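Local coordinates for major capsid protein (Human herpesvirus 1, PDB 1NO7) that forms the herpesvirus capsid shell as its major protein, VP5, whose upper domain is the fragment described here, at residues Asn35-Tyr40 with Gly66-Val71; Phe97-Gly102 with Ile121-Arg126; Ser461-Ala466 with Asn475-Asp480. All coordinates share one frame; numbering follows the deposited sequence.

How the interactions relate
All three contacts are partly buried, their centres 21 to 27 Å from the centre of the chain; Tyr37, Phe100 and Ser461 are buried, Arg67 and Ile121 exposed. Interaction 2 is in the middle: it touches interaction 1 through the poorly ordered Arg69, on Val101 and the Phe99-Phe100 backbone, and through Ala39 near Val101, and interaction 3 through Trp125 against Pro464 and Gln122 against Met476. Interactions 1 and 3 do not touch. Interaction 1 joins two loops by aromatic and CH-pi packing. The others rest on antiparallel strand pairing, each with an arginine of the second segment reaching back to a carboxylate (interaction 2) or a hydroxyl (interaction 3). Interaction 2 buries the most surface, interaction 1 the least.

Interaction 1 (Asn35-Tyr40 with Gly66-Val71); sequences NPYGAY and GRVRWV
Asn35 and Gly66 bring the two loops together, their CA atoms 5.0 Å apart, and from there the chains run in roughly the same direction, 30° apart, until Gly38 CA and Trp70 CA are separated by 7.5 Å. Asn35 CB rests 3.2 Å from Arg67 O. The indole of Trp70 lies between the two chains at the Gly38 end. Trp70 CG sits between its backbone N and carbonyl carbon (chi1 71°). Gly38 CA stands over the six-membered ring, 3.6 Å from its centroid, in a CH-pi contact. Val68 CB and Val71 CG2 lie over the opposite face, toward its rim. One loop leads into helix 48-56 and the other leaves helix 60-64, so the contact brings together the two loops that flank these helices in the capsid protein's upper domain. Tyr37 meets the indole at its rim: Tyr37 CB lies in the indole plane beside Trp70 CH2, and the rings form an offset edge-to-face pair, centroids 5.5 Å apart and planes at 79°, with the tryptophan edge toward the tyrosine face. Val68 CG1 approaches Tyr37 CB at 4.3 Å. Beyond the pair, Tyr37 OH is hydrogen-bonded to the carbonyl oxygens of Pro538 and Val540.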
loop_
_atom_site.group_PDB
_atom_site.type_symbol
_atom_site.label_atom_id
_atom_site.label_comp_id
_atom_site.label_asym_id
_atom_site.label_seq_id
_atom_site.Cartn_x
_atom_site.Cartn_y
_atom_site.Cartn_z
ATOM N N ASN A 35 24.392 15.553 1.633
ATOM C CA ASN A 35 23.802 14.304 1.153
ATOM C C ASN A 35 22.406 14.546 0.582
ATOM O O ASN A 35 21.429 14.666 1.325
ATOM C CB ASN A 35 23.727 13.284 2.281
ATOM C CG ASN A 35 23.347 11.919 1.783
ATOM O OD1 ASN A 35 23.376 10.946 2.533
ATOM N ND2 ASN A 35 22.986 11.834 0.505
ATOM N N PRO A 36 22.300 14.575 -0.757
ATOM C CA PRO A 36 21.080 14.807 -1.538
ATOM C C PRO A 36 20.021 13.726 -1.527
ATOM O O PRO A 36 19.023 13.855 -2.243
ATOM C CB PRO A 36 21.616 15.022 -2.948
ATOM C CG PRO A 36 22.687 14.001 -3.007
ATOM C CD PRO A 36 23.399 14.164 -1.653
ATOM N N TYR A 37 20.211 12.680 -0.726
ATOM C CA TYR A 37 19.232 11.603 -0.719
ATOM C C TYR A 37 17.794 12.109 -0.709
ATOM O O TYR A 37 17.095 12.021 -1.721
ATOM C CB TYR A 37 19.449 10.645 0.452
ATOM C CG TYR A 37 18.528 9.425 0.413
ATOM C CD1 TYR A 37 18.524 8.489 1.458
ATOM C CD2 TYR A 37 17.623 9.231 -0.646
ATOM C CE1 TYR A 37 17.642 7.402 1.457
ATOM C CE2 TYR A 37 16.733 8.148 -0.661
ATOM C CZ TYR A 37 16.745 7.240 0.395
ATOM O OH TYR A 37 15.831 6.201 0.407
ATOM N N GLY A 38 17.335 12.642 0.410
ATOM C CA GLY A 38 15.960 13.108 0.437
ATOM C C GLY A 38 15.649 14.200 -0.580
ATOM O O GLY A 38 14.483 14.456 -0.889
ATOM N N ALA A 39 16.685 14.833 -1.120
ATOM C CA ALA A 39 16.497 15.931 -2.059
ATOM C C ALA A 39 16.235 15.554 -3.504
ATOM O O ALA A 39 15.430 16.208 -4.171
ATOM C CB ALA A 39 17.692 16.875 -1.989
ATOM N N TYR A 40 16.906 14.510 -3.990
ATOM C CA TYR A 40 16.755 14.078 -5.382
ATOM C C TYR A 40 15.559 13.178 -5.693
ATOM O O TYR A 40 15.062 12.453 -4.831
ATOM C CB TYR A 40 18.020 13.370 -5.840
ATOM C CG TYR A 40 18.155 13.296 -7.342
ATOM C CD1 TYR A 40 18.053 14.446 -8.123
ATOM C CD2 TYR A 40 18.470 12.099 -7.975
ATOM C CE1 TYR A 40 18.273 14.411 -9.497
ATOM C CE2 TYR A 40 18.693 12.051 -9.353
ATOM C CZ TYR A 40 18.598 13.213 -10.107
ATOM O OH TYR A 40 18.869 13.190 -11.460
ATOM N N GLY A 66 27.927 10.865 3.338
ATOM C CA GLY A 66 27.274 11.985 3.992
ATOM C C GLY A 66 26.235 11.556 5.012
ATOM O O GLY A 66 25.963 10.367 5.163
ATOM N N ARG A 67 25.661 12.517 5.728
ATOM C CA ARG A 67 24.636 12.203 6.712
ATOM C C ARG A 67 23.286 12.725 6.237
ATOM O O ARG A 67 23.226 13.662 5.437
ATOM C CB ARG A 67 24.975 12.814 8.070
ATOM C CG ARG A 67 23.963 12.449 9.129
ATOM C CD ARG A 67 23.701 10.959 9.056
ATOM N NE ARG A 67 22.543 10.538 9.831
ATOM C CZ ARG A 67 22.047 9.306 9.801
ATOM N NH1 ARG A 67 22.610 8.381 9.030
ATOM N NH2 ARG A 67 20.995 8.994 10.543
ATOM N N VAL A 68 22.202 12.117 6.716
ATOM C CA VAL A 68 20.863 12.548 6.317
ATOM C C VAL A 68 20.195 13.371 7.403
ATOM O O VAL A 68 20.181 12.991 8.578
ATOM C CB VAL A 68 19.955 11.350 5.958
ATOM C CG1 VAL A 68 20.430 10.716 4.665
ATOM C CG2 VAL A 68 19.963 10.328 7.086
ATOM N N ARG A 69 19.627 14.496 6.983
ATOM C CA ARG A 69 18.968 15.428 7.887
ATOM C C ARG A 69 17.582 14.962 8.347
ATOM O O ARG A 69 17.402 14.600 9.521
ATOM C CB ARG A 69 18.848 16.796 7.201
ATOM C CG ARG A 69 18.813 18.006 8.129
ATOM C CD ARG A 69 18.379 19.243 7.353
ATOM N NE ARG A 69 19.022 19.310 6.041
ATOM C CZ ARG A 69 18.644 20.121 5.055
ATOM N NH1 ARG A 69 17.621 20.947 5.225
ATOM N NH2 ARG A 69 19.285 20.098 3.892
ATOM N N TRP A 70 16.615 14.960 7.419
ATOM C CA TRP A 70 15.223 14.588 7.731
ATOM C C TRP A 70 15.091 13.355 8.623
ATOM O O TRP A 70 14.222 13.298 9.496
ATOM C CB TRP A 70 14.389 14.427 6.447
ATOM C CG TRP A 70 14.705 13.219 5.614
ATOM C CD1 TRP A 70 13.951 12.073 5.483
ATOM C CD2 TRP A 70 15.853 13.036 4.788
ATOM N NE1 TRP A 70 14.566 11.194 4.624
ATOM C CE2 TRP A 70 15.736 11.760 4.183
ATOM C CE3 TRP A 70 16.974 13.826 4.498
ATOM C CZ2 TRP A 70 16.700 11.261 3.307
ATOM C CZ3 TRP A 70 17.936 13.326 3.624
ATOM C CH2 TRP A 70 17.791 12.056 3.041
ATOM N N VAL A 71 15.961 12.379 8.415
ATOM C CA VAL A 71 15.916 11.177 9.224
ATOM C C VAL A 71 16.495 11.513 10.597
ATOM O O VAL A 71 17.679 11.290 10.840
ATOM C CB VAL A 71 16.749 10.054 8.579
ATOM C CG1 VAL A 71 16.609 8.777 9.382
ATOM C CG2 VAL A 71 16.299 9.841 7.139
#

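Interaction 2 (Phe97-Gly102 with Ile121-Arg126); sequences FDFFVG and IQATWR
Asp98 and Thr124 form a hydrogen-bonded antiparallel pair, each backbone N-H bonded to the other's carbonyl. Phe100 and Gln122 repeat this two residues on, with Phe100 N 2.8 Å from Gln122 O. Between them the non-hydrogen-bonded pair Phe99-Ala123 turns its side chains to the other face, where Ala123 CB packs obliquely against the Phe99 ring. On the face of Asp98, Phe100, Gln122 and Thr124, Phe100 CG sits between its backbone N and carbonyl carbon (chi1 54°). Gln122 O lies over the centre of the Phe100 ring, 3.9 Å from its plane. The rim of that ring meets the threonine methyl, Phe100 CE2 being 3.5 Å from Thr124 CG2. Past the strand end, Arg126 grips Asp98 side-on in a salt bridge: NH2 bonds OD1 at 3.1 Å and NE bonds OD2 at 3.2 Å. The guanidinium and carboxylate planes are 88° apart, and both nitrogens approach from above the carboxylate plane. The edge of the Trp125 five-membered ring points at the face of Phe97, ring planes at 54°. Farther out, Arg126 NH2 pairs with Glu92 and NH1 bonds Pro95 O, which steadies the guanidinium, while Arg553 bonds Thr124 OG1 and Tyr548 stacks on Phe100. The arrangement is a short, two-stranded antiparallel ribbon whose strands are joined by a long loop without helix or strand.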
loop_
_atom_site.group_PDB
_atom_site.type_symbol
_atom_site.label_atom_id
_atom_site.label_comp_id
_atom_site.label_asym_id
_atom_site.label_seq_id
_atom_site.Cartn_x
_atom_site.Cartn_y
_atom_site.Cartn_z
ATOM N N PHE A 97 6.701 25.695 5.044
ATOM C CA PHE A 97 7.648 25.194 4.053
ATOM C C PHE A 97 8.771 24.347 4.597
ATOM O O PHE A 97 8.968 24.248 5.805
ATOM C CB PHE A 97 8.264 26.347 3.267
ATOM C CG PHE A 97 7.290 27.068 2.392
ATOM C CD1 PHE A 97 6.271 27.835 2.948
ATOM C CD2 PHE A 97 7.366 26.948 1.012
ATOM C CE1 PHE A 97 5.322 28.475 2.136
ATOM C CE2 PHE A 97 6.418 27.588 0.173
ATOM C CZ PHE A 97 5.394 28.351 0.739
ATOM N N ASP A 98 9.505 23.728 3.679
ATOM C CA ASP A 98 10.656 22.907 4.029
ATOM C C ASP A 98 11.816 23.443 3.191
ATOM O O ASP A 98 11.740 23.487 1.954
ATOM C CB ASP A 98 10.400 21.430 3.701
ATOM C CG ASP A 98 10.103 20.593 4.942
ATOM O OD1 ASP A 98 10.859 20.712 5.933
ATOM O OD2 ASP A 98 9.128 19.805 4.923
ATOM N N PHE A 99 12.877 23.880 3.868
ATOM C CA PHE A 99 14.050 24.425 3.182
ATOM C C PHE A 99 15.179 23.434 3.318
ATOM O O PHE A 99 15.537 23.042 4.433
ATOM C CB PHE A 99 14.456 25.771 3.799
ATOM C CG PHE A 99 13.336 26.775 3.821
ATOM C CD1 PHE A 99 12.324 26.688 4.789
ATOM C CD2 PHE A 99 13.229 27.732 2.809
ATOM C CE1 PHE A 99 11.214 27.537 4.737
ATOM C CE2 PHE A 99 12.131 28.583 2.743
ATOM C CZ PHE A 99 11.117 28.491 3.704
ATOM N N PHE A 100 15.748 23.033 2.188
ATOM C CA PHE A 100 16.820 22.053 2.212
ATOM C C PHE A 100 17.855 22.333 1.139
ATOM O O PHE A 100 17.613 23.101 0.194
ATOM C CB PHE A 100 16.228 20.661 1.997
ATOM C CG PHE A 100 15.385 20.556 0.750
ATOM C CD1 PHE A 100 15.984 20.444 -0.506
ATOM C CD2 PHE A 100 13.993 20.660 0.821
ATOM C CE1 PHE A 100 15.206 20.444 -1.675
ATOM C CE2 PHE A 100 13.201 20.663 -0.343
ATOM C CZ PHE A 100 13.806 20.557 -1.588
ATOM N N VAL A 101 19.009 21.692 1.295
ATOM C CA VAL A 101 20.115 21.832 0.357
ATOM C C VAL A 101 19.713 21.199 -0.972
ATOM O O VAL A 101 19.902 19.994 -1.185
ATOM C CB VAL A 101 21.379 21.112 0.880
ATOM C CG1 VAL A 101 22.592 21.536 0.066
ATOM C CG2 VAL A 101 21.576 21.401 2.359
ATOM N N GLY A 102 19.151 22.015 -1.858
ATOM C CA GLY A 102 18.723 21.516 -3.150
ATOM C C GLY A 102 19.835 20.876 -3.961
ATOM O O GLY A 102 20.848 20.426 -3.420
ATOM N N ILE A 121 20.059 25.860 -2.707
ATOM C CA ILE A 121 19.137 25.649 -1.601
ATOM C C ILE A 121 17.697 25.903 -2.028
ATOM O O ILE A 121 17.314 27.026 -2.358
ATOM C CB ILE A 121 19.524 26.558 -0.418
ATOM C CG1 ILE A 121 18.418 26.550 0.632
ATOM C CG2 ILE A 121 19.845 27.971 -0.933
ATOM C CD1 ILE A 121 18.786 27.339 1.854
ATOM N N GLN A 122 16.903 24.839 -2.025
ATOM C CA GLN A 122 15.514 24.934 -2.439
ATOM C C GLN A 122 14.581 24.807 -1.250
ATOM O O GLN A 122 14.990 24.478 -0.128
ATOM C CB GLN A 122 15.190 23.832 -3.448
ATOM C CG GLN A 122 16.325 23.487 -4.379
ATOM C CD GLN A 122 15.965 22.354 -5.312
ATOM O OE1 GLN A 122 16.808 21.834 -6.047
ATOM N NE2 GLN A 122 14.694 21.966 -5.300
ATOM N N ALA A 123 13.312 25.067 -1.516
ATOM C CA ALA A 123 12.298 24.972 -0.490
ATOM C C ALA A 123 11.036 24.385 -1.100
ATOM O O ALA A 123 10.633 24.744 -2.225
ATOM C CB ALA A 123 12.014 26.332 0.085
ATOM N N THR A 124 10.420 23.477 -0.349
ATOM C CA THR A 124 9.210 22.800 -0.781
ATOM C C THR A 124 8.077 23.113 0.192
ATOM O O THR A 124 8.310 23.332 1.382
ATOM C CB THR A 124 9.435 21.287 -0.830
ATOM O OG1 THR A 124 8.225 20.637 -1.209
ATOM C CG2 THR A 124 9.837 20.772 0.537
ATOM N N TRP A 125 6.851 23.120 -0.324
ATOM C CA TRP A 125 5.680 23.435 0.487
ATOM C C TRP A 125 5.093 22.303 1.335
ATOM O O TRP A 125 4.291 21.524 0.821
ATOM C CB TRP A 125 4.564 23.983 -0.415
ATOM C CG TRP A 125 3.331 24.264 0.360
ATOM C CD1 TRP A 125 3.259 24.987 1.507
ATOM C CD2 TRP A 125 2.000 23.805 0.091
ATOM N NE1 TRP A 125 1.969 25.009 1.983
ATOM C CE2 TRP A 125 1.172 24.291 1.133
ATOM C CE3 TRP A 125 1.424 23.031 -0.920
ATOM C CZ2 TRP A 125 -0.209 24.027 1.194
ATOM C CZ3 TRP A 125 0.043 22.767 -0.862
ATOM C CH2 TRP A 125 -0.752 23.266 0.194
ATOM N N ARG A 126 5.460 22.197 2.613
ATOM C CA ARG A 126 4.870 21.151 3.472
ATOM C C ARG A 126 3.389 21.231 3.167
ATOM O O ARG A 126 2.790 22.299 3.298
ATOM C CB ARG A 126 5.086 21.475 4.938
ATOM C CG ARG A 126 6.512 21.347 5.373
ATOM C CD ARG A 126 6.750 22.051 6.682
ATOM N NE ARG A 126 8.121 21.854 7.133
ATOM C CZ ARG A 126 8.705 22.572 8.085
ATOM N NH1 ARG A 126 8.034 23.548 8.687
ATOM N NH2 ARG A 126 9.960 22.314 8.436
#

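Interaction 3 (Ser461-Ala466 with Asn475-Asp480); sequences SAAPDA and NMRIFD
Arg477 points the end of its guanidinium at Ser461, and both terminal nitrogens bond the same hydroxyl oxygen. NH1 lies 2.9 Å from Ser461 OG, the N-H...O angle being 161°, while NH2 makes the longer, more bent bond at 3.3 Å. OG sits almost exactly in the guanidinium plane. The arginine chain bends at chi3 (81°), which sets NE; one guanidinium face lies against the partner backbone, with Ala462 CA 3.5 Å above its plane, toward the rim. The Phe479 ring has Arg477 O over the centre of one face. The two strands are antiparallel: Ser461 and Phe479 form a non-hydrogen-bonded pair with side chains on one face, and Ala462 and Ile478 a hydrogen-bonded pair turned to the other, with Ile478 N 2.8 Å from Ala462 O and Ala462 N 3.2 Å from Ile478 O. They belong to strands 457-462 and 478-483, the middle and one outer strand of a three-stranded antiparallel sheet completed by 307-308. Where the first chain leaves the sheet, Pro464 crosses Ile478 at a slant and CG touches the CD1 methyl at 4.1 Å. Arg477 NH2 has a second partner in a salt bridge to Asp303, which helps fix the guanidinium's rotation, and Ser461 OG makes a weak hydrogen bond with Arg305 O.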
loop_
_atom_site.group_PDB
_atom_site.type_symbol
_atom_site.label_atom_id
_atom_site.label_comp_id
_atom_site.label_asym_id
_atom_site.label_seq_id
_atom_site.Cartn_x
_atom_site.Cartn_y
_atom_site.Cartn_z
ATOM N N SER A 461 2.988 13.126 -10.186
ATOM C CA SER A 461 3.328 14.439 -9.630
ATOM C C SER A 461 2.466 15.599 -10.105
ATOM O O SER A 461 1.653 15.454 -11.014
ATOM C CB SER A 461 4.772 14.777 -9.958
ATOM O OG SER A 461 4.946 14.937 -11.357
ATOM N N ALA A 462 2.701 16.766 -9.507
ATOM C CA ALA A 462 1.972 17.987 -9.845
ATOM C C ALA A 462 2.324 19.174 -8.936
ATOM O O ALA A 462 2.947 19.015 -7.871
ATOM C CB ALA A 462 0.462 17.732 -9.788
ATOM N N ALA A 463 1.929 20.365 -9.380
ATOM C CA ALA A 463 2.146 21.581 -8.617
ATOM C C ALA A 463 0.949 21.658 -7.676
ATOM O O ALA A 463 -0.116 21.107 -7.962
ATOM C CB ALA A 463 2.178 22.786 -9.536
ATOM N N PRO A 464 1.113 22.335 -6.535
ATOM C CA PRO A 464 0.093 22.525 -5.490
ATOM C C PRO A 464 -1.284 23.049 -5.951
ATOM O O PRO A 464 -1.401 23.654 -7.016
ATOM C CB PRO A 464 0.786 23.481 -4.528
ATOM C CG PRO A 464 2.247 23.070 -4.664
ATOM C CD PRO A 464 2.393 22.956 -6.150
ATOM N N ASP A 465 -2.317 22.815 -5.137
ATOM C CA ASP A 465 -3.683 23.260 -5.449
ATOM C C ASP A 465 -3.940 24.751 -5.175
ATOM O O ASP A 465 -3.675 25.593 -6.037
ATOM C CB ASP A 465 -4.715 22.414 -4.681
ATOM C CG ASP A 465 -4.428 22.333 -3.179
ATOM O OD1 ASP A 465 -5.378 22.486 -2.375
ATOM O OD2 ASP A 465 -3.258 22.100 -2.805
ATOM N N ALA A 466 -4.468 25.070 -3.989
ATOM C CA ALA A 466 -4.756 26.458 -3.592
ATOM C C ALA A 466 -3.460 27.224 -3.308
ATOM O O ALA A 466 -3.369 28.016 -2.365
ATOM C CB ALA A 466 -5.661 26.476 -2.362
ATOM N N ASN A 475 7.349 26.825 -9.301
ATOM C CA ASN A 475 8.246 25.672 -9.387
ATOM C C ASN A 475 8.320 24.382 -8.699
ATOM O O ASN A 475 7.837 23.378 -9.214
ATOM C CB ASN A 475 9.577 26.263 -9.388
ATOM C CG ASN A 475 9.459 27.485 -10.236
ATOM O OD1 ASN A 475 8.413 28.127 -10.324
ATOM N ND2 ASN A 475 10.547 27.836 -10.909
ATOM N N MET A 476 8.938 24.278 -7.567
ATOM C CA MET A 476 9.087 22.889 -7.042
ATOM C C MET A 476 7.795 22.051 -6.990
ATOM O O MET A 476 6.884 22.460 -6.275
ATOM C CB MET A 476 9.624 22.982 -5.631
ATOM C CG MET A 476 11.002 22.379 -5.433
ATOM S SD MET A 476 12.184 22.995 -6.654
ATOM C CE MET A 476 12.220 21.601 -7.788
ATOM N N ARG A 477 7.665 20.862 -7.712
ATOM C CA ARG A 477 6.409 20.129 -7.739
ATOM C C ARG A 477 6.452 18.965 -6.771
ATOM O O ARG A 477 7.525 18.477 -6.407
ATOM C CB ARG A 477 6.108 19.644 -9.165
ATOM C CG ARG A 477 5.700 20.784 -10.095
ATOM C CD ARG A 477 5.984 20.518 -11.576
ATOM N NE ARG A 477 4.972 19.693 -12.232
ATOM C CZ ARG A 477 4.871 18.375 -12.097
ATOM N NH1 ARG A 477 5.721 17.711 -11.325
ATOM N NH2 ARG A 477 3.920 17.714 -12.739
ATOM N N ILE A 478 5.269 18.536 -6.351
ATOM C CA ILE A 478 5.136 17.439 -5.407
ATOM C C ILE A 478 5.280 16.079 -6.079
ATOM O O ILE A 478 4.689 15.835 -7.131
ATOM C CB ILE A 478 3.772 17.495 -4.737
ATOM C CG1 ILE A 478 3.583 18.872 -4.102
ATOM C CG2 ILE A 478 3.662 16.397 -3.695
ATOM C CD1 ILE A 478 2.173 19.130 -3.609
ATOM N N PHE A 479 6.072 15.199 -5.480
ATOM C CA PHE A 479 6.252 13.866 -6.038
ATOM C C PHE A 479 5.750 12.781 -5.116
ATOM O O PHE A 479 5.969 12.822 -3.900
ATOM C CB PHE A 479 7.715 13.588 -6.357
ATOM C CG PHE A 479 8.230 14.373 -7.506
ATOM C CD1 PHE A 479 7.405 14.661 -8.578
ATOM C CD2 PHE A 479 9.545 14.804 -7.532
ATOM C CE1 PHE A 479 7.875 15.373 -9.671
ATOM C CE2 PHE A 479 10.038 15.520 -8.621
ATOM C CZ PHE A 479 9.196 15.806 -9.699
ATOM N N ASP A 480 5.096 11.795 -5.718
ATOM C CA ASP A 480 4.544 10.676 -4.977
ATOM C C ASP A 480 4.686 9.370 -5.758
ATOM O O ASP A 480 4.461 9.321 -6.973
ATOM C CB ASP A 480 3.071 10.952 -4.660
ATOM C CG ASP A 480 2.875 12.234 -3.868
ATOM O OD1 ASP A 480 3.359 12.306 -2.712
ATOM O OD2 ASP A 480 2.239 13.170 -4.405
#